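Local coordinates for protein hypothetical methylmalonyl-CoA decarboxylase alpha subunit (Sulfolobus tokodaii, PDB 1X0U) that is a putative carboxyl transferase subunit of the ClpP/crotonase superfamily, seen here as a six-chain assembly, whose precise function is not established, at residues G105-T110 and E148-V153; R117-A122 and I164-I169; K155-A160 and P182-F187. All coordinates share one frame; numbering follows the deposited sequence.

Interaction 1: G105-T110 and E148-V153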
loop_
_atom_site.group_PDB
_atom_site.type_symbol
_atom_site.label_atom_id
_atom_site.label_comp_id
_atom_site.label_asym_id
_atom_site.label_seq_id
_atom_site.Cartn_x
_atom_site.Cartn_y
_atom_site.Cartn_z
ATOM N N GLY A 105 -24.752 20.520 33.318
ATOM C CA GLY A 105 -23.804 20.016 32.336
ATOM C C GLY A 105 -24.259 18.741 31.640
ATOM O O GLY A 105 -23.454 18.059 31.019
ATOM N N SER A 106 -25.548 18.423 31.731
ATOM C CA SER A 106 -26.099 17.218 31.116
ATOM C C SER A 106 -25.730 17.082 29.638
ATOM O O SER A 106 -25.513 18.076 28.946
ATOM C CB SER A 106 -27.622 17.186 31.283
ATOM O OG SER A 106 -28.235 18.322 30.702
ATOM N N LEU A 107 -25.667 15.841 29.162
ATOM C CA LEU A 107 -25.289 15.579 27.777
ATOM C C LEU A 107 -26.450 15.669 26.782
ATOM O O LEU A 107 -27.182 14.697 26.582
ATOM C CB LEU A 107 -24.641 14.196 27.657
ATOM C CG LEU A 107 -23.857 14.009 26.357
ATOM C CD1 LEU A 107 -22.380 14.220 26.651
ATOM C CD2 LEU A 107 -24.083 12.621 25.782
ATOM N N GLY A 108 -26.610 16.830 26.158
ATOM C CA GLY A 108 -27.676 16.994 25.184
ATOM C C GLY A 108 -27.229 16.470 23.826
ATOM O O GLY A 108 -26.029 16.259 23.606
ATOM N N GLU A 109 -28.183 16.245 22.922
ATOM C CA GLU A 109 -27.854 15.756 21.587
ATOM C C GLU A 109 -26.915 16.744 20.896
ATOM O O GLU A 109 -25.889 16.350 20.350
ATOM C CB GLU A 109 -29.123 15.582 20.738
ATOM C CG GLU A 109 -28.885 14.859 19.405
ATOM C CD GLU A 109 -30.083 14.942 18.466
ATOM O OE1 GLU A 109 -30.064 14.288 17.401
ATOM O OE2 GLU A 109 -31.045 15.672 18.788
ATOM N N THR A 110 -27.271 18.023 20.915
ATOM C CA THR A 110 -26.444 19.061 20.297
ATOM C C THR A 110 -25.127 19.168 21.073
ATOM O O THR A 110 -24.068 19.419 20.497
ATOM C CB THR A 110 -27.165 20.429 20.314
ATOM O OG1 THR A 110 -28.402 20.317 19.601
ATOM C CG2 THR A 110 -26.304 21.509 19.657
ATOM N N GLU A 148 -27.938 8.274 22.380
ATOM C CA GLU A 148 -27.382 8.200 21.030
ATOM C C GLU A 148 -26.205 9.165 20.946
ATOM O O GLU A 148 -25.215 8.897 20.264
ATOM C CB GLU A 148 -28.433 8.599 19.989
ATOM C CG GLU A 148 -28.039 8.263 18.560
ATOM C CD GLU A 148 -28.162 6.781 18.264
ATOM O OE1 GLU A 148 -27.641 6.326 17.229
ATOM O OE2 GLU A 148 -28.784 6.064 19.071
ATOM N N GLY A 149 -26.338 10.298 21.630
ATOM C CA GLY A 149 -25.275 11.282 21.648
ATOM C C GLY A 149 -24.052 10.671 22.302
ATOM O O GLY A 149 -22.936 10.821 21.810
ATOM N N TYR A 150 -24.264 9.979 23.415
ATOM C CA TYR A 150 -23.169 9.324 24.118
ATOM C C TYR A 150 -22.479 8.343 23.167
ATOM O O TYR A 150 -21.244 8.318 23.057
ATOM C CB TYR A 150 -23.696 8.575 25.345
ATOM C CG TYR A 150 -23.704 9.402 26.613
ATOM C CD1 TYR A 150 -24.892 9.662 27.296
ATOM C CD2 TYR A 150 -22.519 9.929 27.127
ATOM C CE1 TYR A 150 -24.897 10.428 28.461
ATOM C CE2 TYR A 150 -22.514 10.696 28.287
ATOM C CZ TYR A 150 -23.702 10.944 28.949
ATOM O OH TYR A 150 -23.691 11.722 30.086
ATOM N N GLY A 151 -23.292 7.545 22.481
ATOM C CA GLY A 151 -22.773 6.573 21.540
ATOM C C GLY A 151 -21.853 7.218 20.523
ATOM O O GLY A 151 -20.756 6.718 20.275
ATOM N N ALA A 152 -22.286 8.340 19.952
ATOM C CA ALA A 152 -21.483 9.042 18.956
ATOM C C ALA A 152 -20.121 9.455 19.504
ATOM O O ALA A 152 -19.110 9.296 18.827
ATOM C CB ALA A 152 -22.233 10.263 18.438
ATOM N N VAL A 153 -20.081 9.990 20.725
ATOM C CA VAL A 153 -18.799 10.397 21.291
ATOM C C VAL A 153 -17.916 9.185 21.566
ATOM O O VAL A 153 -16.728 9.220 21.270
ATOM C CB VAL A 153 -18.969 11.249 22.583
ATOM C CG1 VAL A 153 -20.247 10.891 23.283
ATOM C CG2 VAL A 153 -17.785 11.030 23.517
#

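Interaction 2: R117-A122 and I164-I169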
loop_
_atom_site.group_PDB
_atom_site.type_symbol
_atom_site.label_atom_id
_atom_site.label_comp_id
_atom_site.label_asym_id
_atom_site.label_seq_id
_atom_site.Cartn_x
_atom_site.Cartn_y
_atom_site.Cartn_z
ATOM N N ARG A 117 -17.709 16.770 17.011
ATOM C CA ARG A 117 -17.109 17.622 15.991
ATOM C C ARG A 117 -15.677 18.011 16.357
ATOM O O ARG A 117 -14.820 18.125 15.483
ATOM C CB ARG A 117 -17.983 18.867 15.781
ATOM C CG ARG A 117 -17.302 20.056 15.114
ATOM C CD ARG A 117 -16.766 19.764 13.724
ATOM N NE ARG A 117 -17.811 19.483 12.750
ATOM C CZ ARG A 117 -17.607 19.451 11.435
ATOM N NH1 ARG A 117 -16.392 19.688 10.957
ATOM N NH2 ARG A 117 -18.610 19.174 10.601
ATOM N N ALA A 118 -15.422 18.210 17.649
ATOM C CA ALA A 118 -14.084 18.559 18.114
ATOM C C ALA A 118 -13.177 17.367 17.851
ATOM O O ALA A 118 -12.078 17.520 17.327
ATOM C CB ALA A 118 -14.103 18.882 19.605
ATOM N N TYR A 119 -13.647 16.177 18.222
ATOM C CA TYR A 119 -12.879 14.958 18.007
ATOM C C TYR A 119 -12.618 14.698 16.529
ATOM O O TYR A 119 -11.556 14.186 16.175
ATOM C CB TYR A 119 -13.596 13.744 18.593
ATOM C CG TYR A 119 -13.213 13.423 20.015
ATOM C CD1 TYR A 119 -14.022 13.812 21.076
ATOM C CD2 TYR A 119 -12.043 12.715 20.302
ATOM C CE1 TYR A 119 -13.685 13.503 22.393
ATOM C CE2 TYR A 119 -11.693 12.400 21.616
ATOM C CZ TYR A 119 -12.522 12.797 22.658
ATOM O OH TYR A 119 -12.213 12.478 23.961
ATOM N N GLU A 120 -13.581 15.034 15.668
ATOM C CA GLU A 120 -13.404 14.811 14.230
ATOM C C GLU A 120 -12.316 15.731 13.701
ATOM O O GLU A 120 -11.546 15.359 12.832
ATOM C CB GLU A 120 -14.697 15.087 13.446
ATOM C CG GLU A 120 -15.882 14.163 13.735
ATOM C CD GLU A 120 -17.090 14.496 12.853
ATOM O OE1 GLU A 120 -17.259 15.684 12.500
ATOM O OE2 GLU A 120 -17.870 13.582 12.519
ATOM N N LEU A 121 -12.273 16.953 14.210
ATOM C CA LEU A 121 -11.259 17.889 13.759
ATOM C C LEU A 121 -9.882 17.473 14.284
ATOM O O LEU A 121 -8.903 17.454 13.538
ATOM C CB LEU A 121 -11.599 19.304 14.221
ATOM C CG LEU A 121 -12.706 20.016 13.439
ATOM C CD1 LEU A 121 -13.078 21.330 14.109
ATOM C CD2 LEU A 121 -12.224 20.259 12.013
ATOM N N ALA A 122 -9.821 17.127 15.563
ATOM C CA ALA A 122 -8.558 16.728 16.164
ATOM C C ALA A 122 -8.018 15.483 15.470
ATOM O O ALA A 122 -6.810 15.297 15.357
ATOM C CB ALA A 122 -8.743 16.467 17.666
ATOM N N ILE A 164 -4.449 9.693 18.547
ATOM C CA ILE A 164 -4.212 10.997 19.153
ATOM C C ILE A 164 -4.405 10.841 20.662
ATOM O O ILE A 164 -5.367 10.219 21.114
ATOM C CB ILE A 164 -5.182 12.090 18.595
ATOM C CG1 ILE A 164 -6.637 11.605 18.629
ATOM C CG2 ILE A 164 -4.795 12.448 17.159
ATOM C CD1 ILE A 164 -7.669 12.719 18.339
ATOM N N PRO A 165 -3.480 11.393 21.461
ATOM C CA PRO A 165 -3.574 11.294 22.921
ATOM C C PRO A 165 -4.916 11.836 23.403
ATOM O O PRO A 165 -5.345 12.900 22.968
ATOM C CB PRO A 165 -2.413 12.164 23.411
ATOM C CG PRO A 165 -1.460 12.167 22.256
ATOM C CD PRO A 165 -2.376 12.282 21.068
ATOM N N GLN A 166 -5.561 11.108 24.306
ATOM C CA GLN A 166 -6.845 11.520 24.856
ATOM C C GLN A 166 -6.791 11.576 26.373
ATOM O O GLN A 166 -6.714 10.536 27.042
ATOM C CB GLN A 166 -7.935 10.538 24.441
ATOM C CG GLN A 166 -8.226 10.503 22.957
ATOM C CD GLN A 166 -9.230 9.429 22.624
ATOM O OE1 GLN A 166 -8.885 8.242 22.508
ATOM N NE2 GLN A 166 -10.494 9.825 22.502
ATOM N N ILE A 167 -6.848 12.792 26.910
ATOM C CA ILE A 167 -6.801 13.014 28.355
ATOM C C ILE A 167 -8.117 13.611 28.868
ATOM O O ILE A 167 -8.660 14.530 28.275
ATOM C CB ILE A 167 -5.657 13.981 28.716
ATOM C CG1 ILE A 167 -4.326 13.413 28.226
ATOM C CG2 ILE A 167 -5.611 14.196 30.206
ATOM C CD1 ILE A 167 -3.169 14.405 28.276
ATOM N N THR A 168 -8.631 13.083 29.971
ATOM C CA THR A 168 -9.869 13.615 30.521
ATOM C C THR A 168 -9.626 14.172 31.918
ATOM O O THR A 168 -8.948 13.544 32.728
ATOM C CB THR A 168 -10.964 12.539 30.675
ATOM O OG1 THR A 168 -10.659 11.713 31.802
ATOM C CG2 THR A 168 -11.062 11.677 29.446
ATOM N N ILE A 169 -10.153 15.358 32.190
ATOM C CA ILE A 169 -10.045 15.924 33.531
ATOM C C ILE A 169 -11.447 15.733 34.063
ATOM O O ILE A 169 -12.398 16.331 33.547
ATOM C CB ILE A 169 -9.721 17.436 33.535
ATOM C CG1 ILE A 169 -8.329 17.683 32.956
ATOM C CG2 ILE A 169 -9.783 17.984 34.964
ATOM C CD1 ILE A 169 -7.954 19.146 32.954
HETATM O O HOH W 1 -10.062 13.188 25.577
#

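Interaction 3: K155-A160 and P182-F187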
loop_
_atom_site.group_PDB
_atom_site.type_symbol
_atom_site.label_atom_id
_atom_site.label_comp_id
_atom_site.label_asym_id
_atom_site.label_seq_id
_atom_site.Cartn_x
_atom_site.Cartn_y
_atom_site.Cartn_z
ATOM N N LYS A 155 -17.848 6.556 20.012
ATOM C CA LYS A 155 -17.375 6.124 18.710
ATOM C C LYS A 155 -16.082 6.868 18.387
ATOM O O LYS A 155 -15.103 6.271 17.944
ATOM C CB LYS A 155 -18.442 6.426 17.655
ATOM C CG LYS A 155 -18.698 5.301 16.674
ATOM C CD LYS A 155 -17.545 5.105 15.740
ATOM C CE LYS A 155 -17.922 4.162 14.603
ATOM N NZ LYS A 155 -16.799 4.005 13.628
ATOM N N MET A 156 -16.077 8.176 18.623
ATOM C CA MET A 156 -14.901 8.979 18.345
ATOM C C MET A 156 -13.725 8.599 19.261
ATOM O O MET A 156 -12.568 8.655 18.850
ATOM C CB MET A 156 -15.241 10.464 18.483
ATOM C CG MET A 156 -16.259 10.963 17.448
ATOM S SD MET A 156 -15.796 10.582 15.727
ATOM C CE MET A 156 -14.231 11.426 15.612
ATOM N N ASN A 157 -14.018 8.193 20.489
ATOM C CA ASN A 157 -12.961 7.805 21.416
ATOM C C ASN A 157 -12.228 6.555 20.912
ATOM O O ASN A 157 -11.008 6.470 20.986
ATOM C CB ASN A 157 -13.549 7.545 22.802
ATOM C CG ASN A 157 -14.055 8.809 23.462
ATOM O OD1 ASN A 157 -15.153 8.830 24.032
ATOM N ND2 ASN A 157 -13.256 9.871 23.400
ATOM N N VAL A 158 -12.987 5.597 20.396
ATOM C CA VAL A 158 -12.425 4.359 19.876
ATOM C C VAL A 158 -11.639 4.585 18.584
ATOM O O VAL A 158 -10.531 4.076 18.432
ATOM C CB VAL A 158 -13.540 3.318 19.635
ATOM C CG1 VAL A 158 -12.994 2.097 18.918
ATOM C CG2 VAL A 158 -14.150 2.915 20.966
ATOM N N MET A 159 -12.201 5.356 17.658
ATOM C CA MET A 159 -11.509 5.630 16.398
ATOM C C MET A 159 -10.203 6.375 16.646
ATOM O O MET A 159 -9.229 6.198 15.918
ATOM C CB MET A 159 -12.373 6.493 15.474
ATOM C CG MET A 159 -13.687 5.867 15.039
ATOM S SD MET A 159 -13.500 4.325 14.120
ATOM C CE MET A 159 -13.985 3.118 15.371
ATOM N N ALA A 160 -10.199 7.226 17.671
ATOM C CA ALA A 160 -9.028 8.026 17.994
ATOM C C ALA A 160 -8.047 7.281 18.885
ATOM O O ALA A 160 -6.896 7.701 19.047
ATOM C CB ALA A 160 -9.464 9.331 18.679
ATOM N N PRO A 182 -14.726 8.951 29.408
ATOM C CA PRO A 182 -13.465 9.066 30.145
ATOM C C PRO A 182 -12.746 7.711 30.234
ATOM O O PRO A 182 -11.519 7.634 30.119
ATOM C CB PRO A 182 -13.919 9.580 31.508
ATOM C CG PRO A 182 -15.059 10.485 31.137
ATOM C CD PRO A 182 -15.814 9.639 30.134
ATOM N N ALA A 183 -13.516 6.645 30.422
ATOM C CA ALA A 183 -12.941 5.310 30.521
ATOM C C ALA A 183 -12.219 4.964 29.229
ATOM O O ALA A 183 -11.159 4.324 29.240
ATOM C CB ALA A 183 -14.038 4.281 30.800
ATOM N N LEU A 184 -12.802 5.398 28.116
ATOM C CA LEU A 184 -12.244 5.133 26.801
ATOM C C LEU A 184 -11.033 5.996 26.427
ATOM O O LEU A 184 -10.340 5.681 25.466
ATOM C CB LEU A 184 -13.340 5.266 25.735
ATOM C CG LEU A 184 -14.461 4.216 25.738
ATOM C CD1 LEU A 184 -15.557 4.633 24.752
ATOM C CD2 LEU A 184 -13.897 2.846 25.371
ATOM N N THR A 185 -10.774 7.082 27.157
ATOM C CA THR A 185 -9.611 7.916 26.842
ATOM C C THR A 185 -8.372 7.265 27.499
ATOM O O THR A 185 -8.507 6.305 28.258
ATOM C CB THR A 185 -9.788 9.366 27.349
ATOM O OG1 THR A 185 -9.924 9.364 28.772
ATOM C CG2 THR A 185 -11.028 10.015 26.717
ATOM N N ASP A 186 -7.176 7.780 27.218
ATOM C CA ASP A 186 -5.950 7.172 27.762
ATOM C C ASP A 186 -5.635 7.442 29.237
ATOM O O ASP A 186 -5.151 6.558 29.937
ATOM C CB ASP A 186 -4.752 7.587 26.904
ATOM C CG ASP A 186 -4.984 7.335 25.416
ATOM O OD1 ASP A 186 -5.310 6.185 25.040
ATOM O OD2 ASP A 186 -4.834 8.289 24.627
ATOM N N PHE A 187 -5.901 8.658 29.703
ATOM C CA PHE A 187 -5.624 9.023 31.089
ATOM C C PHE A 187 -6.774 9.802 31.697
ATOM O O PHE A 187 -7.351 10.681 31.052
ATOM C CB PHE A 187 -4.371 9.913 31.184
ATOM C CG PHE A 187 -3.116 9.273 30.659
ATOM C CD1 PHE A 187 -2.374 8.401 31.450
ATOM C CD2 PHE A 187 -2.694 9.520 29.358
ATOM C CE1 PHE A 187 -1.231 7.785 30.950
ATOM C CE2 PHE A 187 -1.551 8.907 28.853
ATOM C CZ PHE A 187 -0.823 8.039 29.652
#

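Interaction 1: G105-T110 and E148-V153
Leu107 lies across one face of the Tyr150 ring, joining the segment 105-110, which leads into helix 109-125, to the middle of helix 144-160. Just before it, the hydroxyl of Ser106 pairs with Leu103 O and with Arg139 NE. Leu107 carries nearly all the apolar contact. Its first torsion swings CG opposite the backbone N and beside the carbonyl carbon (chi1 -163°), which carries the branch over the ring, the two side chains crossing at a slant. Leu107 CB sits 3.6 Å from Tyr150 OH, at the phenol end; Leu107 CD1 reaches Tyr150 CE2 at 3.9 Å, and CD2 covers the middle of the face as a CH-pi contact. The same methyl also meets the bare backbone of Gly149, with Leu107 CD2 4.0 Å from Gly149 C, where no side chain of the helix stands between them. The main chain of Leu107 is held as well: its carbonyl oxygen accepts a hydrogen bond from Ser146 OG, on the preceding turn of helix 144-160, and its backbone is hydrogen-bonded to Gly137. Gly108 then occupies the N-cap of the helix that follows. The contact is buried: Leu107 also packs on Ala112 of helix 109-125, the helix that follows it, and Tyr150 rests on Ala138 and Ala178 of its own chain and on Ile415 of the second subunit. The contact thus sets the loop before helix 109-125 against helix 144-160, the helices before and after strand 129-133 in the chain, with the second subunit beside Tyr150.

Interaction 2: R117-A122 and I164-I169
Ile164 meets Ala122 where the chain enters strand 166-170, and helix 109-125 lies over this end of the sheet. The delta methyl does the touching: Ile164 CD1 is 4.0 Å from Ala122 CB, while Ile164 CG2 approaches the backbone at Ala122 O, 3.9 Å away. CG1 stands between the backbone N and the carbonyl carbon (chi1 49°), which turns the longer branch to the helix. Pro165 carries the chain into the strand, where Gln166 N is hydrogen-bonded to Asp186 OD2. The Gln166 side chain starts toward the helix, runs out extended beyond CG to Tyr119 and crosses it nearly squarely, ring and amide planes 82° apart. Gln166 CD lies 4.0 Å from Tyr119 CE2. One residue on, the side chain of Ile167 points away from the helix and packs on Leu249 and Leu250 of helix 239-252, in line with the alternation of side chains along a strand. Its carbonyl oxygen takes a weak hydrogen bond from a water (3.3 Å to Ile167 O), which is also bonded to Tyr119 OH at 2.8 Å. Thr168 and Ile169 continue the strand beside 187-191. Apolar packing at the strand's approach, the crossing of Tyr119 and Gln166, and a water-mediated link join helix to strand; the buried phenol hydroxyl is satisfied at least in part by that water, which ties it, weakly, to the strand backbone.

Interaction 3: K155-A160 and P182-F187
The backbones of helix 144-160 and of the end of helix 180-184 come nearest at Asn157 and Leu184, whose CA atoms are 6.1 Å apart. Both side chains start toward the opposite segment, so the beta carbons meet directly, Asn157 CB lying 3.7 Å from Leu184 CB. Leu184 has CG beside its backbone N and opposite the carbonyl carbon (chi1 -68°), a turn that brings Leu184 CD1 to 4.0 Å from Asn157 CB. The same methyl, Leu184 CD1, comes to 4.4 Å from Val158 CG2, a looser touch one residue along the helix. Helix 180-184 lies within the connection from strand 166-170 to its parallel neighbour 187-191; helix 144-160 is the preceding connection, between parallel strands 129-133 and 166-170, so two successive connections pack together, consistent with the crotonase-type alpha/beta fold. Beyond its apolar CB, the amide of Asn157 lies alongside Thr185, the two side chains pointing the same way, with Asn157 ND2 4.0 Å from Thr185 CG2. The oxygen OD1 of Asn157 is turned to the short helix itself and bonded to Ser181 OG. After Leu184 the backbone tightens, Thr185 N donating to Pro182 O over 3.1 Å, before the chain runs into strand 187-191. Asp186 OD1 takes a hydrogen bond from Asn519 ND2 of the second subunit, and Val158 and Ala183 pack on Ala395 and Ala388 of that subunit, respectively.

How the interactions relate
All three contacts belong to the half of the chain built on the sheet that contains strands 129-133, 166-170 and 187-191. Interactions 1 and 2 share helix 109-125; interactions 1 and 3 share helix 144-160. Along the chain, interaction 1 closes before interaction 3 opens, whereas interaction 2 interleaves with both. Centres of interactions 2 and 3 are about 8 Å apart, each about 15 Å from that of interaction 1. Interactions 2 and 3 are joined where strands 166-170 and 187-191 start to pair, by a probable hydrogen bond of 2.8 Å from Asp186 N to Gln166 O. Interaction 2 sets helix 109-125 on strand 166-170 and its approach, interaction 3 helix 144-160 on the turn leading to strand 187-191; interactions 1 and 3 also touch the second subunit.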